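Local coordinates for ADP-ribosylating toxin CARDS (Mycoplasma pneumoniae, PDB 4TLV), which transfers the ADP-ribosyl group of NAD to multiple target proteins as a mono-ADP-ribosylating toxin and causes vacuoles to form in mammalian cells, at residues 496-500 with 568-572; 554-560 with 574-580. All coordinates share one frame; numbering follows the deposited sequence.

Both contacts lie in the D3 domain, the C-terminal beta-trefoil of the toxin, with their centres about 12 Å apart and each about 32 Å from the centre of the chain. They illustrate how one antiparallel sheet can be held both by strand pairing and by loops laid against it. Strand 567-570, which supplies half of contact 1, is the sheet neighbour of strand 554-558, which supplies half of contact 2. Two polar bridges tie them: Tyr568 OH lies 2.7 Å from Glu575 OE1, and Asp572 O lies 2.8 Å from Lys556 NZ, both probable hydrogen bonds. ADP-ribosyl transfer belongs to a separate, N-terminal domain.

Contact 1: 496-500 with 568-572; sequences NKLNK and YSTYD
Asn496 and Leu498, in the loop that follows strand 490-495, meet Ser569 of strand 567-570 and Tyr571 just beyond it in a loop-to-strand contact, part polar and part apolar. The polar half is a short hydrogen bond of 2.6 Å from Ser569 OG to Asn496 OD1, directed almost straight down the carbonyl axis of the amide. The same hydroxyl accepts from a water 2.8 Å from OG, and that water in turn accepts from Lys497 N. On the other branch of the amide, Asn496 ND2 reaches Leu498 O, 2.8 Å away, on a lone pair; with both branches engaged, and a second bond from ND2 to Asn523 OD1, the rotation of the amide is fixed. In this beta-trefoil domain the loop joining strands 490-495 and 506-512 thus lies against the end of strand 567-570. Leu498 makes the apolar half. With CG anti to the backbone N (chi1 177°), its CD2 sits over one face of the Tyr571 ring in a CH-pi contact, 3.9 Å from the ring centroid, and also touches Thr570 CA at 3.5 Å. The phenol end of Tyr571 meets the Asn499 backbone at the ring's edge, its OH 3.4 Å from Asn499 CA. Gln553 packs against Asn496, Ser569 and Tyr571, and its NE2 bonds to Leu498 O.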
loop_
_atom_site.group_PDB
_atom_site.type_symbol
_atom_site.label_atom_id
_atom_site.label_comp_id
_atom_site.label_asym_id
_atom_site.label_seq_id
_atom_site.Cartn_x
_atom_site.Cartn_y
_atom_site.Cartn_z
ATOM N N ASN A 496 -18.899 -7.205 -17.699
ATOM C CA ASN A 496 -20.326 -7.458 -17.520
ATOM C C ASN A 496 -21.018 -7.386 -18.876
ATOM O O ASN A 496 -20.676 -6.539 -19.675
ATOM C CB ASN A 496 -20.933 -6.409 -16.589
ATOM C CG ASN A 496 -22.459 -6.409 -16.620
ATOM O OD1 ASN A 496 -23.048 -7.418 -16.022
ATOM N ND2 ASN A 496 -23.091 -5.508 -17.181
ATOM N N LYS A 497 -21.977 -8.272 -19.137
ATOM C CA LYS A 497 -22.728 -8.222 -20.408
ATOM C C LYS A 497 -24.198 -7.871 -20.174
ATOM O O LYS A 497 -24.890 -7.390 -21.076
ATOM C CB LYS A 497 -22.641 -9.561 -21.139
ATOM C CG LYS A 497 -21.234 -9.944 -21.558
ATOM C CD LYS A 497 -21.156 -11.406 -21.985
ATOM C CE LYS A 497 -21.965 -11.665 -23.241
ATOM N NZ LYS A 497 -21.551 -12.949 -23.896
ATOM N N LEU A 498 -24.660 -8.124 -18.955
ATOM C CA LEU A 498 -26.059 -7.908 -18.580
ATOM C C LEU A 498 -26.480 -6.444 -18.579
ATOM O O LEU A 498 -25.786 -5.579 -18.036
ATOM C CB LEU A 498 -26.331 -8.503 -17.195
ATOM C CG LEU A 498 -27.735 -8.308 -16.606
ATOM C CD1 LEU A 498 -28.753 -9.147 -17.391
ATOM C CD2 LEU A 498 -27.762 -8.686 -15.132
ATOM N N ASN A 499 -27.641 -6.174 -19.171
ATOM C CA ASN A 499 -28.265 -4.859 -19.064
ATOM C C ASN A 499 -29.790 -4.962 -19.119
ATOM O O ASN A 499 -30.337 -6.062 -19.212
ATOM C CB ASN A 499 -27.747 -3.915 -20.150
ATOM C CG ASN A 499 -28.025 -4.431 -21.544
ATOM O OD1 ASN A 499 -29.137 -4.861 -21.844
ATOM N ND2 ASN A 499 -27.012 -4.393 -22.406
ATOM N N LYS A 500 -30.463 -3.818 -19.059
ATOM C CA LYS A 500 -31.925 -3.786 -18.979
ATOM C C LYS A 500 -32.617 -4.232 -20.266
ATOM O O LYS A 500 -33.842 -4.354 -20.306
ATOM C CB LYS A 500 -32.414 -2.397 -18.553
ATOM C CG LYS A 500 -32.483 -2.221 -17.039
ATOM C CD LYS A 500 -32.591 -0.758 -16.626
ATOM C CE LYS A 500 -31.333 0.019 -17.006
ATOM N NZ LYS A 500 -31.158 1.257 -16.192
ATOM N N TYR A 568 -21.498 -15.544 -13.554
ATOM C CA TYR A 568 -22.456 -14.718 -14.271
ATOM C C TYR A 568 -22.780 -13.480 -13.452
ATOM O O TYR A 568 -22.376 -13.376 -12.295
ATOM C CB TYR A 568 -23.737 -15.531 -14.559
ATOM C CG TYR A 568 -24.546 -15.872 -13.322
ATOM C CD1 TYR A 568 -24.223 -16.975 -12.529
ATOM C CD2 TYR A 568 -25.631 -15.092 -12.950
ATOM C CE1 TYR A 568 -24.956 -17.284 -11.386
ATOM C CE2 TYR A 568 -26.381 -15.395 -11.816
ATOM C CZ TYR A 568 -26.038 -16.489 -11.039
ATOM O OH TYR A 568 -26.779 -16.775 -9.911
ATOM N N SER A 569 -23.488 -12.527 -14.043
ATOM C CA SER A 569 -24.017 -11.414 -13.262
ATOM C C SER A 569 -25.539 -11.339 -13.400
ATOM O O SER A 569 -26.099 -11.793 -14.404
ATOM C CB SER A 569 -23.372 -10.078 -13.658
ATOM O OG SER A 569 -23.719 -9.670 -14.974
ATOM N N THR A 570 -26.195 -10.743 -12.406
ATOM C CA THR A 570 -27.652 -10.800 -12.314
ATOM C C THR A 570 -28.288 -9.607 -11.606
ATOM O O THR A 570 -27.655 -8.940 -10.782
ATOM C CB THR A 570 -28.102 -12.107 -11.614
ATOM O OG1 THR A 570 -29.532 -12.152 -11.549
ATOM C CG2 THR A 570 -27.525 -12.203 -10.197
ATOM N N TYR A 571 -29.546 -9.338 -11.939
ATOM C CA TYR A 571 -30.336 -8.356 -11.207
ATOM C C TYR A 571 -31.096 -8.995 -10.034
ATOM O O TYR A 571 -31.694 -8.290 -9.224
ATOM C CB TYR A 571 -31.339 -7.659 -12.128
ATOM C CG TYR A 571 -30.736 -6.696 -13.125
ATOM C CD1 TYR A 571 -30.045 -5.565 -12.701
ATOM C CD2 TYR A 571 -30.864 -6.911 -14.492
ATOM C CE1 TYR A 571 -29.499 -4.679 -13.611
ATOM C CE2 TYR A 571 -30.320 -6.034 -15.404
ATOM C CZ TYR A 571 -29.639 -4.924 -14.960
ATOM O OH TYR A 571 -29.107 -4.051 -15.872
ATOM N N ASP A 572 -31.088 -10.322 -9.951
ATOM C CA ASP A 572 -31.845 -11.017 -8.910
ATOM C C ASP A 572 -31.048 -11.142 -7.622
ATOM O O ASP A 572 -30.024 -11.812 -7.585
ATOM C CB ASP A 572 -32.269 -12.407 -9.384
ATOM C CG ASP A 572 -33.286 -12.353 -10.507
ATOM O OD1 ASP A 572 -34.038 -11.352 -10.585
ATOM O OD2 ASP A 572 -33.328 -13.313 -11.307
HETATM O O HOH W 1 -22.921 -10.283 -17.541
#

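Contact 2: 554-560 with 574-580; sequences QLKVIIS and VESNVED
Val557 and Glu579 face each other as an antiparallel hydrogen-bonded pair: Glu579 N gives its proton to Val557 O at 2.8 Å, and Val557 N returns one to Glu579 O. Ile558 and Val578 follow as a non-hydrogen-bonded pair, and one step on Ile559 N reaches Asn577 O at 3.0 Å, extending the ladder into the loop. There Asn577, with positive phi (63°), swings its amide across to Ser560. Its CG is anti to the backbone N (chi1 -178°), which brings both branches to one residue: OD1 receives Ser560 OG at 2.5 Å, while ND2 donates to Ser560 O at 3.2 Å. Both donors stand above the carbonyl plane of their acceptor. Ile559 lies along the Val578-Glu579 backbone, its CD1 3.6 Å from Val578 O.

At the other end, the extended chain of Lys556 lies side by side with Asp580, CD 3.7 Å from Asp580 CB, and ends in a salt bridge, NZ to Glu575 OE1 at 2.9 Å. The ammonium meets that oxygen on its anti side, 35° out of the carboxylate plane. Each partner has a further direct bond outside the pair, NZ to Asp572 O and OE1 to Tyr568 OH. Beyond, two waters link Gln554 NE2 to Asp580, one to the backbone O and one, 2.5 Å from OD2, to the carboxylate.

Strand 554-558 sits between strands 567-570 and 578-583 in the antiparallel sheet of the D3 beta-trefoil. Val557, Ile559 and Glu579 pack on Trp448 and Trp450 of strand 448-450, Ile558 reaches Trp508 of strand 506-512, and strand 543-548 lies against Gln554 and Asp580 through His545.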
loop_
_atom_site.group_PDB
_atom_site.type_symbol
_atom_site.label_atom_id
_atom_site.label_comp_id
_atom_site.label_asym_id
_atom_site.label_seq_id
_atom_site.Cartn_x
_atom_site.Cartn_y
_atom_site.Cartn_z
ATOM N N GLN A 554 -24.939 -8.036 -10.210
ATOM C CA GLN A 554 -24.211 -8.752 -9.172
ATOM C C GLN A 554 -23.506 -10.014 -9.658
ATOM O O GLN A 554 -24.104 -10.895 -10.290
ATOM C CB GLN A 554 -25.121 -9.100 -7.983
ATOM C CG GLN A 554 -24.333 -9.659 -6.803
ATOM C CD GLN A 554 -25.196 -9.939 -5.577
ATOM O OE1 GLN A 554 -26.390 -9.622 -5.555
ATOM N NE2 GLN A 554 -24.589 -10.528 -4.547
ATOM N N LEU A 555 -22.219 -10.097 -9.342
ATOM C CA LEU A 555 -21.410 -11.263 -9.689
ATOM C C LEU A 555 -21.799 -12.454 -8.824
ATOM O O LEU A 555 -21.828 -12.352 -7.596
ATOM C CB LEU A 555 -19.919 -10.950 -9.485
ATOM C CG LEU A 555 -18.927 -11.943 -10.081
ATOM C CD1 LEU A 555 -19.066 -11.937 -11.620
ATOM C CD2 LEU A 555 -17.505 -11.613 -9.668
ATOM N N LYS A 556 -22.087 -13.588 -9.463
ATOM C CA LYS A 556 -22.340 -14.830 -8.748
ATOM C C LYS A 556 -21.786 -16.033 -9.507
ATOM O O LYS A 556 -21.341 -15.902 -10.650
ATOM C CB LYS A 556 -23.843 -15.028 -8.506
ATOM C CG LYS A 556 -24.508 -13.907 -7.735
ATOM C CD LYS A 556 -25.901 -14.332 -7.266
ATOM C CE LYS A 556 -26.748 -13.133 -6.876
ATOM N NZ LYS A 556 -28.139 -13.554 -6.534
ATOM N N VAL A 557 -21.815 -17.199 -8.862
ATOM C CA VAL A 557 -21.344 -18.441 -9.471
ATOM C C VAL A 557 -22.376 -19.564 -9.289
ATOM O O VAL A 557 -22.960 -19.722 -8.214
ATOM C CB VAL A 557 -20.027 -18.928 -8.847
ATOM C CG1 VAL A 557 -19.482 -20.090 -9.633
ATOM C CG2 VAL A 557 -19.004 -17.825 -8.820
ATOM N N ILE A 558 -22.590 -20.349 -10.339
ATOM C CA ILE A 558 -23.504 -21.490 -10.253
ATOM C C ILE A 558 -22.871 -22.614 -9.454
ATOM O O ILE A 558 -21.714 -22.960 -9.666
ATOM C CB ILE A 558 -23.929 -21.983 -11.659
ATOM C CG1 ILE A 558 -24.647 -20.859 -12.398
ATOM C CG2 ILE A 558 -24.827 -23.222 -11.535
ATOM C CD1 ILE A 558 -24.940 -21.151 -13.874
ATOM N N ILE A 559 -23.623 -23.185 -8.515
ATOM C CA ILE A 559 -23.049 -24.156 -7.594
ATOM C C ILE A 559 -23.030 -25.596 -8.105
ATOM O O ILE A 559 -22.057 -26.326 -7.898
ATOM C CB ILE A 559 -23.763 -24.125 -6.216
ATOM C CG1 ILE A 559 -23.443 -22.829 -5.481
ATOM C CG2 ILE A 559 -23.340 -25.307 -5.389
ATOM C CD1 ILE A 559 -24.071 -22.757 -4.073
ATOM N N SER A 560 -24.102 -26.016 -8.762
ATOM C CA SER A 560 -24.196 -27.416 -9.160
ATOM C C SER A 560 -24.932 -27.552 -10.480
ATOM O O SER A 560 -25.438 -26.569 -11.022
ATOM C CB SER A 560 -24.897 -28.227 -8.071
ATOM O OG SER A 560 -26.261 -27.868 -8.004
ATOM N N VAL A 574 -31.901 -12.636 -4.810
ATOM C CA VAL A 574 -32.004 -13.989 -4.278
ATOM C C VAL A 574 -32.297 -15.007 -5.378
ATOM O O VAL A 574 -33.189 -14.808 -6.205
ATOM C CB VAL A 574 -33.096 -14.088 -3.190
ATOM C CG1 VAL A 574 -32.671 -13.334 -1.933
ATOM C CG2 VAL A 574 -34.421 -13.551 -3.718
ATOM N N GLU A 575 -31.528 -16.094 -5.379
ATOM C CA GLU A 575 -31.695 -17.185 -6.333
ATOM C C GLU A 575 -31.339 -18.481 -5.617
ATOM O O GLU A 575 -30.819 -18.454 -4.501
ATOM C CB GLU A 575 -30.768 -16.996 -7.545
ATOM C CG GLU A 575 -30.977 -15.702 -8.326
ATOM C CD GLU A 575 -29.852 -15.430 -9.319
ATOM O OE1 GLU A 575 -28.702 -15.233 -8.873
ATOM O OE2 GLU A 575 -30.111 -15.410 -10.544
ATOM N N SER A 576 -31.598 -19.616 -6.254
ATOM C CA SER A 576 -31.249 -20.900 -5.652
ATOM C C SER A 576 -30.155 -21.629 -6.444
ATOM O O SER A 576 -29.973 -21.388 -7.639
ATOM C CB SER A 576 -32.498 -21.776 -5.499
ATOM O OG SER A 576 -33.282 -21.749 -6.680
ATOM N N ASN A 577 -29.417 -22.504 -5.767
ATOM C CA ASN A 577 -28.317 -23.217 -6.401
ATOM C C ASN A 577 -27.221 -22.264 -6.881
ATOM O O ASN A 577 -26.515 -22.555 -7.851
ATOM C CB ASN A 577 -28.830 -24.039 -7.591
ATOM C CG ASN A 577 -27.728 -24.835 -8.267
ATOM O OD1 ASN A 577 -26.918 -25.475 -7.597
ATOM N ND2 ASN A 577 -27.688 -24.795 -9.598
ATOM N N VAL A 578 -27.095 -21.109 -6.234
ATOM C CA VAL A 578 -26.020 -20.191 -6.610
ATOM C C VAL A 578 -25.274 -19.656 -5.397
ATOM O O VAL A 578 -25.797 -19.629 -4.285
ATOM C CB VAL A 578 -26.512 -19.016 -7.469
ATOM C CG1 VAL A 578 -27.213 -19.532 -8.720
ATOM C CG2 VAL A 578 -27.410 -18.096 -6.665
ATOM N N GLU A 579 -24.035 -19.251 -5.627
ATOM C CA GLU A 579 -23.193 -18.718 -4.569
ATOM C C GLU A 579 -22.979 -17.250 -4.865
ATOM O O GLU A 579 -22.490 -16.910 -5.931
ATOM C CB GLU A 579 -21.846 -19.433 -4.564
ATOM C CG GLU A 579 -20.908 -18.966 -3.437
ATOM C CD GLU A 579 -21.582 -19.046 -2.073
ATOM O OE1 GLU A 579 -21.712 -20.163 -1.535
ATOM O OE2 GLU A 579 -22.004 -17.994 -1.550
ATOM N N ASP A 580 -23.368 -16.375 -3.944
ATOM C CA ASP A 580 -23.082 -14.958 -4.132
ATOM C C ASP A 580 -21.929 -14.462 -3.261
ATOM O O ASP A 580 -21.500 -13.317 -3.381
ATOM C CB ASP A 580 -24.339 -14.089 -3.974
ATOM C CG ASP A 580 -24.900 -14.082 -2.568
ATOM O OD1 ASP A 580 -24.345 -14.735 -1.653
ATOM O OD2 ASP A 580 -25.931 -13.393 -2.376
HETATM O O HOH W 2 -21.682 -11.143 -5.159
HETATM O O HOH W 3 -26.755 -11.003 -2.525
HETATM O O HOH W 4 -28.287 -15.087 -4.205
#